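Local coordinates for protein short chain dehydrogenase (Salmonella typhi, PDB 3G1T) that probably catalyses NAD(P)-dependent oxidation or reduction of a still unidentified substrate as a short-chain dehydrogenase, at residues A[17-22]-A[29-34]; A[57-60]-A[64-67]; A[117-122]-A[167-172]; A[176-181]-A[190-195]. All coordinates share one frame; numbering follows the deposited sequence.

Contact 1: residues A[17-22]-A[29-34]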
loop_
_atom_site.group_PDB
_atom_site.type_symbol
_atom_site.label_atom_id
_atom_site.label_comp_id
_atom_site.label_asym_id
_atom_site.label_seq_id
_atom_site.Cartn_x
_atom_site.Cartn_y
_atom_site.Cartn_z
ATOM N N ILE A 17 24.404 10.484 -6.481
ATOM C CA ILE A 17 23.371 9.600 -5.927
ATOM C C ILE A 17 22.880 10.185 -4.639
ATOM O O ILE A 17 23.683 10.480 -3.756
ATOM C CB ILE A 17 23.943 8.232 -5.655
ATOM C CG1 ILE A 17 24.655 7.734 -6.951
ATOM C CG2 ILE A 17 22.886 7.231 -5.030
ATOM C CD1 ILE A 17 25.221 6.349 -6.732
ATOM N N LEU A 18 21.564 10.347 -4.591
ATOM C CA LEU A 18 20.876 10.851 -3.432
ATOM C C LEU A 18 20.528 9.650 -2.486
ATOM O O LEU A 18 19.948 8.616 -2.913
ATOM C CB LEU A 18 19.584 11.591 -3.851
ATOM C CG LEU A 18 18.769 11.981 -2.591
ATOM C CD1 LEU A 18 19.435 13.058 -1.624
ATOM C CD2 LEU A 18 17.329 12.286 -2.753
ATOM N N VAL A 19 20.874 9.755 -1.187
ATOM C CA VAL A 19 20.623 8.617 -0.259
ATOM C C VAL A 19 19.786 9.116 0.895
ATOM O O VAL A 19 20.235 10.021 1.608
ATOM C CB VAL A 19 21.997 8.039 0.299
ATOM C CG1 VAL A 19 21.755 7.025 1.392
ATOM C CG2 VAL A 19 22.872 7.428 -0.828
ATOM N N THR A 20 18.547 8.613 1.039
ATOM C CA THR A 20 17.671 9.071 2.123
ATOM C C THR A 20 17.906 8.187 3.378
ATOM O O THR A 20 18.530 7.146 3.300
ATOM C CB THR A 20 16.156 9.142 1.778
ATOM O OG1 THR A 20 15.578 7.829 1.733
ATOM C CG2 THR A 20 15.882 9.952 0.467
ATOM N N GLY A 21 17.443 8.657 4.525
ATOM C CA GLY A 21 17.715 7.905 5.787
ATOM C C GLY A 21 19.225 7.804 6.031
ATOM O O GLY A 21 19.705 6.791 6.525
ATOM N N ALA A 22 19.991 8.831 5.631
ATOM C CA ALA A 22 21.454 8.674 5.596
ATOM C C ALA A 22 22.168 8.836 6.938
ATOM O O ALA A 22 23.390 8.709 6.973
ATOM C CB ALA A 22 22.112 9.605 4.569
ATOM N N GLU A 29 25.526 3.592 5.873
ATOM C CA GLU A 29 26.412 2.610 5.211
ATOM C C GLU A 29 26.440 2.770 3.711
ATOM O O GLU A 29 27.492 2.770 3.090
ATOM C CB GLU A 29 26.030 1.156 5.528
ATOM C CG GLU A 29 27.173 0.162 5.307
ATOM C CD GLU A 29 28.351 0.380 6.292
ATOM O OE1 GLU A 29 28.115 0.880 7.406
ATOM O OE2 GLU A 29 29.482 0.033 5.968
ATOM N N ALA A 30 25.268 2.915 3.092
ATOM C CA ALA A 30 25.246 3.045 1.637
ATOM C C ALA A 30 25.894 4.382 1.209
ATOM O O ALA A 30 26.647 4.425 0.235
ATOM C CB ALA A 30 23.818 2.894 1.135
ATOM N N ALA A 31 25.644 5.451 1.950
ATOM C CA ALA A 31 26.302 6.753 1.619
ATOM C C ALA A 31 27.865 6.639 1.654
ATOM O O ALA A 31 28.597 7.017 0.716
ATOM C CB ALA A 31 25.791 7.849 2.496
ATOM N N LEU A 32 28.400 6.105 2.755
ATOM C CA LEU A 32 29.831 5.793 2.842
ATOM C C LEU A 32 30.365 4.917 1.737
ATOM O O LEU A 32 31.416 5.243 1.153
ATOM C CB LEU A 32 30.108 5.052 4.154
ATOM C CG LEU A 32 30.038 5.980 5.372
ATOM C CD1 LEU A 32 30.178 5.009 6.580
ATOM C CD2 LEU A 32 31.144 7.032 5.424
ATOM N N THR A 33 29.680 3.782 1.486
ATOM C CA THR A 33 30.082 2.791 0.493
ATOM C C THR A 33 29.994 3.398 -0.920
ATOM O O THR A 33 30.920 3.268 -1.732
ATOM C CB THR A 33 29.165 1.528 0.505
ATOM O OG1 THR A 33 29.062 0.965 1.808
ATOM C CG2 THR A 33 29.747 0.456 -0.364
ATOM N N TYR A 34 28.895 4.057 -1.214
ATOM C CA TYR A 34 28.820 4.747 -2.562
ATOM C C TYR A 34 29.940 5.771 -2.790
ATOM O O TYR A 34 30.553 5.768 -3.863
ATOM C CB TYR A 34 27.440 5.361 -2.795
ATOM C CG TYR A 34 26.293 4.405 -2.884
ATOM C CD1 TYR A 34 26.487 3.058 -3.219
ATOM C CD2 TYR A 34 24.998 4.874 -2.673
ATOM C CE1 TYR A 34 25.389 2.168 -3.310
ATOM C CE2 TYR A 34 23.883 4.033 -2.770
ATOM C CZ TYR A 34 24.065 2.710 -3.107
ATOM O OH TYR A 34 22.934 1.925 -3.264
#

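Contact 2: residues A[57-60]-A[64-67]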
loop_
_atom_site.group_PDB
_atom_site.type_symbol
_atom_site.label_atom_id
_atom_site.label_comp_id
_atom_site.label_asym_id
_atom_site.label_seq_id
_atom_site.Cartn_x
_atom_site.Cartn_y
_atom_site.Cartn_z
ATOM N N HIS A 57 32.509 12.472 7.781
ATOM C CA HIS A 57 33.196 11.187 7.702
ATOM C C HIS A 57 33.574 10.958 6.233
ATOM O O HIS A 57 34.707 10.632 5.946
ATOM C CB HIS A 57 32.283 10.088 8.319
ATOM C CG HIS A 57 32.879 8.701 8.384
ATOM N ND1 HIS A 57 32.315 7.697 9.145
ATOM C CD2 HIS A 57 33.990 8.157 7.823
ATOM C CE1 HIS A 57 33.021 6.581 9.017
ATOM N NE2 HIS A 57 34.052 6.835 8.233
ATOM N N ILE A 58 32.659 11.205 5.291
ATOM C CA ILE A 58 32.947 10.990 3.859
ATOM C C ILE A 58 34.038 12.003 3.449
ATOM O O ILE A 58 34.987 11.622 2.743
ATOM C CB ILE A 58 31.643 11.129 2.989
ATOM C CG1 ILE A 58 30.713 9.922 3.173
ATOM C CG2 ILE A 58 31.941 11.390 1.446
ATOM C CD1 ILE A 58 29.228 10.177 2.696
ATOM N N ALA A 59 33.909 13.260 3.901
ATOM C CA ALA A 59 34.912 14.317 3.601
ATOM C C ALA A 59 36.282 13.934 4.110
ATOM O O ALA A 59 37.277 14.059 3.377
ATOM C CB ALA A 59 34.524 15.648 4.155
ATOM N N ASP A 60 36.316 13.397 5.326
ATOM C CA ASP A 60 37.595 12.864 5.890
ATOM C C ASP A 60 38.227 11.759 5.057
ATOM O O ASP A 60 39.451 11.563 5.090
ATOM C CB ASP A 60 37.416 12.344 7.302
ATOM C CG ASP A 60 37.109 13.442 8.295
ATOM O OD1 ASP A 60 37.319 14.614 7.937
ATOM O OD2 ASP A 60 36.649 13.104 9.414
ATOM N N VAL A 64 36.207 15.836 -0.317
ATOM C CA VAL A 64 35.165 16.796 -0.757
ATOM C C VAL A 64 33.917 16.540 0.101
ATOM O O VAL A 64 33.409 15.402 0.092
ATOM C CB VAL A 64 34.715 16.578 -2.235
ATOM C CG1 VAL A 64 33.926 17.810 -2.734
ATOM C CG2 VAL A 64 35.911 16.239 -3.174
ATOM N N GLN A 65 33.416 17.565 0.802
ATOM C CA GLN A 65 32.252 17.387 1.674
ATOM C C GLN A 65 30.922 17.305 0.898
ATOM O O GLN A 65 30.574 18.254 0.176
ATOM C CB GLN A 65 32.200 18.433 2.839
ATOM C CG GLN A 65 31.195 18.030 3.962
ATOM C CD GLN A 65 31.145 18.992 5.166
ATOM O OE1 GLN A 65 32.182 19.471 5.630
ATOM N NE2 GLN A 65 29.937 19.227 5.707
ATOM N N PRO A 66 30.189 16.170 1.044
ATOM C CA PRO A 66 28.859 15.925 0.434
ATOM C C PRO A 66 27.886 16.951 0.844
ATOM O O PRO A 66 27.928 17.445 1.979
ATOM C CB PRO A 66 28.420 14.601 1.058
ATOM C CG PRO A 66 29.670 13.932 1.378
ATOM C CD PRO A 66 30.648 14.966 1.777
ATOM N N GLN A 67 26.968 17.265 -0.055
ATOM C CA GLN A 67 25.860 18.104 0.335
ATOM C C GLN A 67 24.793 17.301 1.040
ATOM O O GLN A 67 24.628 16.109 0.784
ATOM C CB GLN A 67 25.288 18.845 -0.862
ATOM C CG GLN A 67 26.077 20.144 -1.137
ATOM C CD GLN A 67 25.448 21.018 -2.206
ATOM O OE1 GLN A 67 26.154 21.565 -3.065
ATOM N NE2 GLN A 67 24.110 21.135 -2.177
#

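Contact 3: residues A[117-122]-A[167-172]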
loop_
_atom_site.group_PDB
_atom_site.type_symbol
_atom_site.label_atom_id
_atom_site.label_comp_id
_atom_site.label_asym_id
_atom_site.label_seq_id
_atom_site.Cartn_x
_atom_site.Cartn_y
_atom_site.Cartn_z
ATOM N N GLN A 117 -3.456 6.590 14.435
ATOM C CA GLN A 117 -2.575 7.711 14.130
ATOM C C GLN A 117 -1.208 7.201 13.721
ATOM O O GLN A 117 -0.637 7.728 12.780
ATOM C CB GLN A 117 -2.479 8.706 15.316
ATOM C CG GLN A 117 -1.686 9.992 14.986
ATOM C CD GLN A 117 -2.192 10.719 13.688
ATOM O OE1 GLN A 117 -3.222 11.421 13.713
ATOM N NE2 GLN A 117 -1.481 10.511 12.547
ATOM N N ILE A 118 -0.656 6.229 14.465
ATOM C CA ILE A 118 0.678 5.684 14.091
ATOM C C ILE A 118 0.594 5.044 12.700
ATOM O O ILE A 118 1.520 5.177 11.846
ATOM C CB ILE A 118 1.275 4.669 15.094
ATOM C CG1 ILE A 118 1.489 5.298 16.506
ATOM C CG2 ILE A 118 2.553 4.148 14.533
ATOM C CD1 ILE A 118 2.181 6.585 16.451
ATOM N N TRP A 119 -0.549 4.395 12.459
ATOM C CA TRP A 119 -0.788 3.691 11.187
ATOM C C TRP A 119 -0.724 4.732 10.031
ATOM O O TRP A 119 -0.034 4.522 9.013
ATOM C CB TRP A 119 -2.142 2.972 11.228
ATOM C CG TRP A 119 -2.657 2.494 9.798
ATOM C CD1 TRP A 119 -3.054 3.300 8.759
ATOM C CD2 TRP A 119 -2.732 1.141 9.316
ATOM N NE1 TRP A 119 -3.387 2.510 7.652
ATOM C CE2 TRP A 119 -3.224 1.188 7.980
ATOM C CE3 TRP A 119 -2.500 -0.106 9.898
ATOM C CZ2 TRP A 119 -3.464 0.008 7.224
ATOM C CZ3 TRP A 119 -2.716 -1.272 9.164
ATOM C CH2 TRP A 119 -3.183 -1.209 7.810
ATOM N N GLN A 120 -1.413 5.867 10.194
ATOM C CA GLN A 120 -1.368 6.982 9.223
ATOM C C GLN A 120 0.036 7.526 9.065
ATOM O O GLN A 120 0.464 7.816 7.931
ATOM C CB GLN A 120 -2.352 8.105 9.648
ATOM C CG GLN A 120 -3.445 8.464 8.628
ATOM C CD GLN A 120 -4.909 8.419 9.161
ATOM O OE1 GLN A 120 -5.814 8.836 8.467
ATOM N NE2 GLN A 120 -5.128 7.875 10.379
ATOM N N ASP A 121 0.791 7.640 10.161
ATOM C CA ASP A 121 2.191 8.164 10.080
ATOM C C ASP A 121 3.076 7.255 9.241
ATOM O O ASP A 121 3.910 7.731 8.442
ATOM C CB ASP A 121 2.828 8.228 11.496
ATOM C CG ASP A 121 2.209 9.270 12.396
ATOM O OD1 ASP A 121 1.510 10.139 11.920
ATOM O OD2 ASP A 121 2.415 9.221 13.630
ATOM N N VAL A 122 2.917 5.927 9.417
ATOM C CA VAL A 122 3.691 4.919 8.664
ATOM C C VAL A 122 3.370 5.091 7.184
ATOM O O VAL A 122 4.303 5.068 6.345
ATOM C CB VAL A 122 3.458 3.413 9.157
ATOM C CG1 VAL A 122 4.041 2.386 8.190
ATOM C CG2 VAL A 122 4.098 3.239 10.557
ATOM N N TYR A 167 3.314 -1.358 8.792
ATOM C CA TYR A 167 4.587 -1.593 8.082
ATOM C C TYR A 167 4.400 -2.505 6.839
ATOM O O TYR A 167 4.817 -2.137 5.714
ATOM C CB TYR A 167 5.606 -2.258 9.019
ATOM C CG TYR A 167 7.022 -2.213 8.423
ATOM C CD1 TYR A 167 7.697 -0.965 8.309
ATOM C CD2 TYR A 167 7.673 -3.376 7.944
ATOM C CE1 TYR A 167 9.005 -0.898 7.787
ATOM C CE2 TYR A 167 8.995 -3.286 7.396
ATOM C CZ TYR A 167 9.619 -2.069 7.371
ATOM O OH TYR A 167 10.876 -1.921 6.838
ATOM N N ALA A 168 3.864 -3.717 7.057
ATOM C CA ALA A 168 3.646 -4.691 5.955
ATOM C C ALA A 168 2.770 -4.051 4.831
ATOM O O ALA A 168 3.129 -4.150 3.650
ATOM C CB ALA A 168 2.948 -5.887 6.449
ATOM N N THR A 169 1.656 -3.436 5.241
ATOM C CA THR A 169 0.732 -2.718 4.324
ATOM C C THR A 169 1.550 -1.739 3.498
ATOM O O THR A 169 1.377 -1.661 2.249
ATOM C CB THR A 169 -0.434 -2.063 5.072
ATOM O OG1 THR A 169 -1.113 -3.074 5.847
ATOM C CG2 THR A 169 -1.514 -1.437 4.073
ATOM N N SER A 170 2.380 -0.938 4.172
ATOM C CA SER A 170 3.174 0.127 3.458
ATOM C C SER A 170 4.265 -0.445 2.558
ATOM O O SER A 170 4.644 0.201 1.559
ATOM C CB SER A 170 3.850 1.075 4.462
ATOM O OG SER A 170 5.019 0.465 5.041
ATOM N N LYS A 171 4.818 -1.641 2.892
ATOM C CA LYS A 171 5.793 -2.262 2.025
ATOM C C LYS A 171 5.131 -2.980 0.799
ATOM O O LYS A 171 5.712 -2.982 -0.289
ATOM C CB LYS A 171 6.769 -3.153 2.851
ATOM C CG LYS A 171 7.574 -2.309 3.892
ATOM C CD LYS A 171 8.417 -1.196 3.251
ATOM C CE LYS A 171 9.431 -0.463 4.163
ATOM N NZ LYS A 171 10.150 0.603 3.337
ATOM N N PHE A 172 3.944 -3.549 0.976
ATOM C CA PHE A 172 3.167 -3.981 -0.204
ATOM C C PHE A 172 2.947 -2.751 -1.082
ATOM O O PHE A 172 3.150 -2.801 -2.335
ATOM C CB PHE A 172 1.824 -4.555 0.262
ATOM C CG PHE A 172 1.824 -6.052 0.365
ATOM C CD1 PHE A 172 2.397 -6.673 1.514
ATOM C CD2 PHE A 172 1.360 -6.828 -0.672
ATOM C CE1 PHE A 172 2.408 -8.066 1.625
ATOM C CE2 PHE A 172 1.315 -8.264 -0.606
ATOM C CZ PHE A 172 1.887 -8.885 0.599
#

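Contact 4: residues A[176-181]-A[190-195]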
loop_
_atom_site.group_PDB
_atom_site.type_symbol
_atom_site.label_atom_id
_atom_site.label_comp_id
_atom_site.label_asym_id
_atom_site.label_seq_id
_atom_site.Cartn_x
_atom_site.Cartn_y
_atom_site.Cartn_z
ATOM N N GLY A 176 4.063 -2.189 -5.189
ATOM C CA GLY A 176 3.149 -1.659 -6.205
ATOM C C GLY A 176 3.630 -0.379 -6.879
ATOM O O GLY A 176 3.649 -0.249 -8.148
ATOM N N MET A 177 4.045 0.574 -6.066
ATOM C CA MET A 177 4.432 1.891 -6.607
ATOM C C MET A 177 5.729 1.727 -7.402
ATOM O O MET A 177 5.888 2.300 -8.498
ATOM C CB MET A 177 4.515 2.879 -5.460
ATOM C CG MET A 177 5.406 4.105 -5.640
ATOM S SD MET A 177 5.527 5.217 -4.148
ATOM C CE MET A 177 6.218 4.193 -2.873
ATOM N N MET A 178 6.656 0.887 -6.915
ATOM C CA MET A 178 7.852 0.552 -7.678
ATOM C C MET A 178 7.488 -0.108 -9.039
ATOM O O MET A 178 8.013 0.340 -10.091
ATOM C CB MET A 178 8.762 -0.422 -6.931
ATOM C CG MET A 178 9.973 -1.040 -7.819
ATOM S SD MET A 178 9.727 -2.435 -8.844
ATOM C CE MET A 178 9.502 -3.683 -7.419
ATOM N N GLN A 179 6.524 -1.039 -9.061
ATOM C CA GLN A 179 6.093 -1.719 -10.345
ATOM C C GLN A 179 5.452 -0.751 -11.314
ATOM O O GLN A 179 5.795 -0.859 -12.496
ATOM C CB GLN A 179 5.097 -2.852 -10.101
ATOM C CG GLN A 179 5.798 -4.009 -9.354
ATOM C CD GLN A 179 4.903 -5.208 -9.211
ATOM O OE1 GLN A 179 3.927 -5.380 -9.949
ATOM N NE2 GLN A 179 5.245 -6.082 -8.256
ATOM N N VAL A 180 4.668 0.204 -10.819
ATOM C CA VAL A 180 4.059 1.274 -11.725
ATOM C C VAL A 180 5.187 2.071 -12.389
ATOM O O VAL A 180 5.196 2.263 -13.627
ATOM C CB VAL A 180 3.077 2.167 -10.997
ATOM C CG1 VAL A 180 2.556 3.360 -11.906
ATOM C CG2 VAL A 180 1.866 1.294 -10.601
ATOM N N LEU A 181 6.112 2.591 -11.550
ATOM C CA LEU A 181 7.226 3.397 -12.035
ATOM C C LEU A 181 8.097 2.619 -13.033
ATOM O O LEU A 181 8.448 3.132 -14.128
ATOM C CB LEU A 181 8.140 3.810 -10.817
ATOM C CG LEU A 181 7.507 4.889 -10.015
ATOM C CD1 LEU A 181 8.082 4.921 -8.577
ATOM C CD2 LEU A 181 7.717 6.305 -10.621
ATOM N N LEU A 190 15.789 5.084 -17.300
ATOM C CA LEU A 190 15.589 4.919 -15.818
ATOM C C LEU A 190 15.103 3.547 -15.472
ATOM O O LEU A 190 14.015 3.144 -15.897
ATOM C CB LEU A 190 14.530 5.923 -15.322
ATOM C CG LEU A 190 14.220 5.987 -13.804
ATOM C CD1 LEU A 190 15.466 6.106 -12.742
ATOM C CD2 LEU A 190 13.123 7.130 -13.612
ATOM N N ARG A 191 15.875 2.825 -14.617
ATOM C CA ARG A 191 15.419 1.581 -14.073
ATOM C C ARG A 191 14.994 1.732 -12.608
ATOM O O ARG A 191 15.455 2.685 -11.890
ATOM C CB ARG A 191 16.474 0.517 -14.199
ATOM C CG ARG A 191 17.744 0.817 -13.407
ATOM C CD ARG A 191 18.834 -0.171 -13.804
ATOM N NE ARG A 191 20.134 0.001 -13.066
ATOM C CZ ARG A 191 21.035 0.945 -13.319
ATOM N NH1 ARG A 191 22.191 1.000 -12.596
ATOM N NH2 ARG A 191 20.826 1.839 -14.271
ATOM N N VAL A 192 14.057 0.877 -12.212
ATOM C CA VAL A 192 13.390 1.126 -10.846
ATOM C C VAL A 192 13.235 -0.205 -10.193
ATOM O O VAL A 192 12.610 -1.083 -10.779
ATOM C CB VAL A 192 11.956 1.742 -11.021
ATOM C CG1 VAL A 192 11.359 2.166 -9.671
ATOM C CG2 VAL A 192 11.992 2.899 -12.056
ATOM N N ASN A 193 13.660 -0.362 -8.931
ATOM C CA ASN A 193 13.633 -1.723 -8.352
ATOM C C ASN A 193 13.535 -1.606 -6.852
ATOM O O ASN A 193 13.651 -0.500 -6.361
ATOM C CB ASN A 193 14.952 -2.424 -8.628
ATOM C CG ASN A 193 15.111 -2.770 -10.090
ATOM O OD1 ASN A 193 14.475 -3.718 -10.573
ATOM N ND2 ASN A 193 15.970 -2.011 -10.809
ATOM N N CYS A 194 13.198 -2.703 -6.193
ATOM C CA CYS A 194 13.281 -2.703 -4.696
ATOM C C CYS A 194 14.395 -3.559 -4.124
ATOM O O CYS A 194 14.794 -4.574 -4.752
ATOM C CB CYS A 194 11.983 -3.281 -4.139
ATOM S SG CYS A 194 10.577 -2.089 -4.165
ATOM N N ILE A 195 14.859 -3.179 -2.929
ATOM C CA ILE A 195 15.769 -4.042 -2.110
ATOM C C ILE A 195 15.129 -4.385 -0.744
ATOM O O ILE A 195 14.623 -3.474 -0.042
ATOM C CB ILE A 195 17.139 -3.343 -1.855
ATOM C CG1 ILE A 195 17.946 -3.250 -3.137
ATOM C CG2 ILE A 195 18.011 -4.150 -0.760
ATOM C CD1 ILE A 195 19.432 -2.899 -2.935
#

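Contact 1: residues A[17-22]-A[29-34]
I17 and V19 press their branches against the ring of Y34, joining the first strand of a Rossmann fold to the helix that follows it. The axes of strand 17-19 and helix segment 29-34 approach to 9.1 Å and run nearly antiparallel, at 157°, as in the first half of a beta-alpha-beta unit. The tight part is at the Y34 end. V19 CG2 reaches Y34 CD2 at 3.8 Å, arriving at the ring edge near its plane, while I17 CG2 meets the same atom, Y34 CD2, obliquely at 3.9 Å. In I17 this methyl lies anti to the backbone N (chi1, measured to CG1, is -52°), which carries it beside the carbonyl carbon and onto the tyrosine. A30 CB lies over one face of the Y34 ring, 4.0 Å above its plane and offset toward the rim, and the phenol oxygen is held by the carbonyl of Y227, so the ring is fixed from several directions. Toward the turn the packing thins: V19 CG1 and A31 CB are 4.3 Å apart. Beyond them T20 and G21 open the TGxxxGxG pattern that in relatives bends round the dinucleotide, and G21, with positive phi, is partly exposed. E29 is also partly exposed. E29 O takes two donors, T33 N at 2.9 Å and T33 OG1 at 2.7 Å, the hydroxyl coming from above the carbonyl plane, 42° out of it.

Contact 2: residues A[57-60]-A[64-67]
I58 and P66 form the tight spot where a helix hands the chain on to a strand. I58 CG2 comes to 3.4 Å from P66 CG, closer than ordinary van der Waals contact, and the two side chains cross obliquely. The methyl is anti to the backbone N, with chi1 of -73° measured to CG1, a setting that turns it from the helix onto the proline ring. The other branch joins in more loosely, I58 CD1 lying 4.0 Å from P66 CG, so the ring sits against both arms of the isoleucine. One residue on, A59 CB meets the backbone and the side-chain root of the next segment: Q65 CA is 3.8 Å from A59 CB, and Q65 CB is 3.9 Å from it. The carbonyl of V64 lies beside the helix backbone, V64 O being 4.0 Å from A59 CA. Everything that touches here is apolar or backbone, and the solvent side is formed by the exposed V64 and Q65.

A second shell sets these groups in place. I58 rests on L32 and A35 of helix 25-36, whereas A55, one turn earlier in its own helix, supports both Q65 and P66. Past P66 the backbone of Q67 pairs with L43 of strand 40-45. The arrangement is a helix-to-strand connection of the Rossmann fold, in which the segment after helix 48-62 folds back along it to enter the outermost strand 67-70.

Contact 3: residues A[117-122]-A[167-172]
V122, W119 and T169 carry most of the contact between segments 117-122 and 167-172, two nearly parallel pieces of helix with their axes 9.9 Å apart at closest approach and 25° from parallel. V122 has the largest share: V122 CG1, anti to the backbone N (chi1 168°), projects to within 3.8 Å of S170 OG and 3.9 Å of Y167 N. The serine hydroxyl is already engaged, S170 OG donating to Y167 O at 2.7 Å and meeting N126 ND2, so the valine methyl packs against a polar group whose needs are met.

A turn earlier, W119 reaches across at about a right angle to T169. The far rim of the indole makes the touch, W119 CH2 lying 3.4 Å from T169 OG1 in an oblique approach, while T169 CG2 lies 4.0 Å from W119 CZ2. That hydroxyl bonds to G165 O. The indole NE1 instead bonds to N128 of the second subunit, whose F131 stacks on the ring. Y167 and K171 match the family's YxxxK spacing, in relatives the catalytic pair, so segment 167-172 probably lies on the active-site helix. Helices 116-142 and 165-185, meeting the second subunit, are consistent with the four-helix bundle of short-chain dehydrogenase dimers.

Contact 4: residues A[176-181]-A[190-195]
M178 packs against peptide groups of the strand, there being no aromatic ring within the contact: M178 CG is 3.7 Å from N193 C, and M178 SD is 3.7 Å from V192 O. A second flat group, the carboxamide of N193, leaves the strand on the side away from the helix, where its OD1 bonds to the backbone N of M241 and its ND2 to the carbonyl of K238. Helix and strand are successive parts of a beta-alpha-beta crossover of the Rossmann fold, formed by strand 147-152, helix 165-185 and strand 190-196. The axes of segments 176-181 and 190-195 approach to 7.5 Å and run almost antiparallel, at 163°.

The methionine owes its fit to its shape. With CG anti to the backbone N (chi1 170°) and bends at both following torsions, the thioether curls along the strand instead of pointing straight into it, and contacts three successive residues. V192 supplies the next piece of packing. V192 CG1 sits in the angle between M178 and L181, 3.8 Å from L181 CB and 4.0 Å from M178 CG, while CG2 lies by the L181 backbone.

Around this core, F151 of the neighbouring strand touches L181, V192 and C194. The helix also faces the second subunit: its M111 packs on L181, and Q179 OE1 bonds to the backbone N of G160 there. At the C194 end the two sulfur residues meet, C194 SG touching M178 at both ends of its side chain, 3.7 Å from M178 CB and 3.8 Å from M178 CE.

Overall arrangement
Followed from the N terminus, the four contacts come in series, none nesting in or crossing another. Contact 1 closes the glycine-rich turn between strand 16-19 and helix 25-36. Contact 2 closes the short turn after helix 48-62, at the edge of the sheet; contacts 1 and 2 touch through the helix pair 25-36 and 48-62. Contact 3 brings together segments with 44 residues between them, including strand 147-152. Its second helix, 165-185, runs on into contact 4, which closes the connection from that helix back to strand 190-196. Contacts 1 and 4 reach the same parallel sheet, with centres about 19 Å apart, while contacts 3 and 4 both border the second subunit.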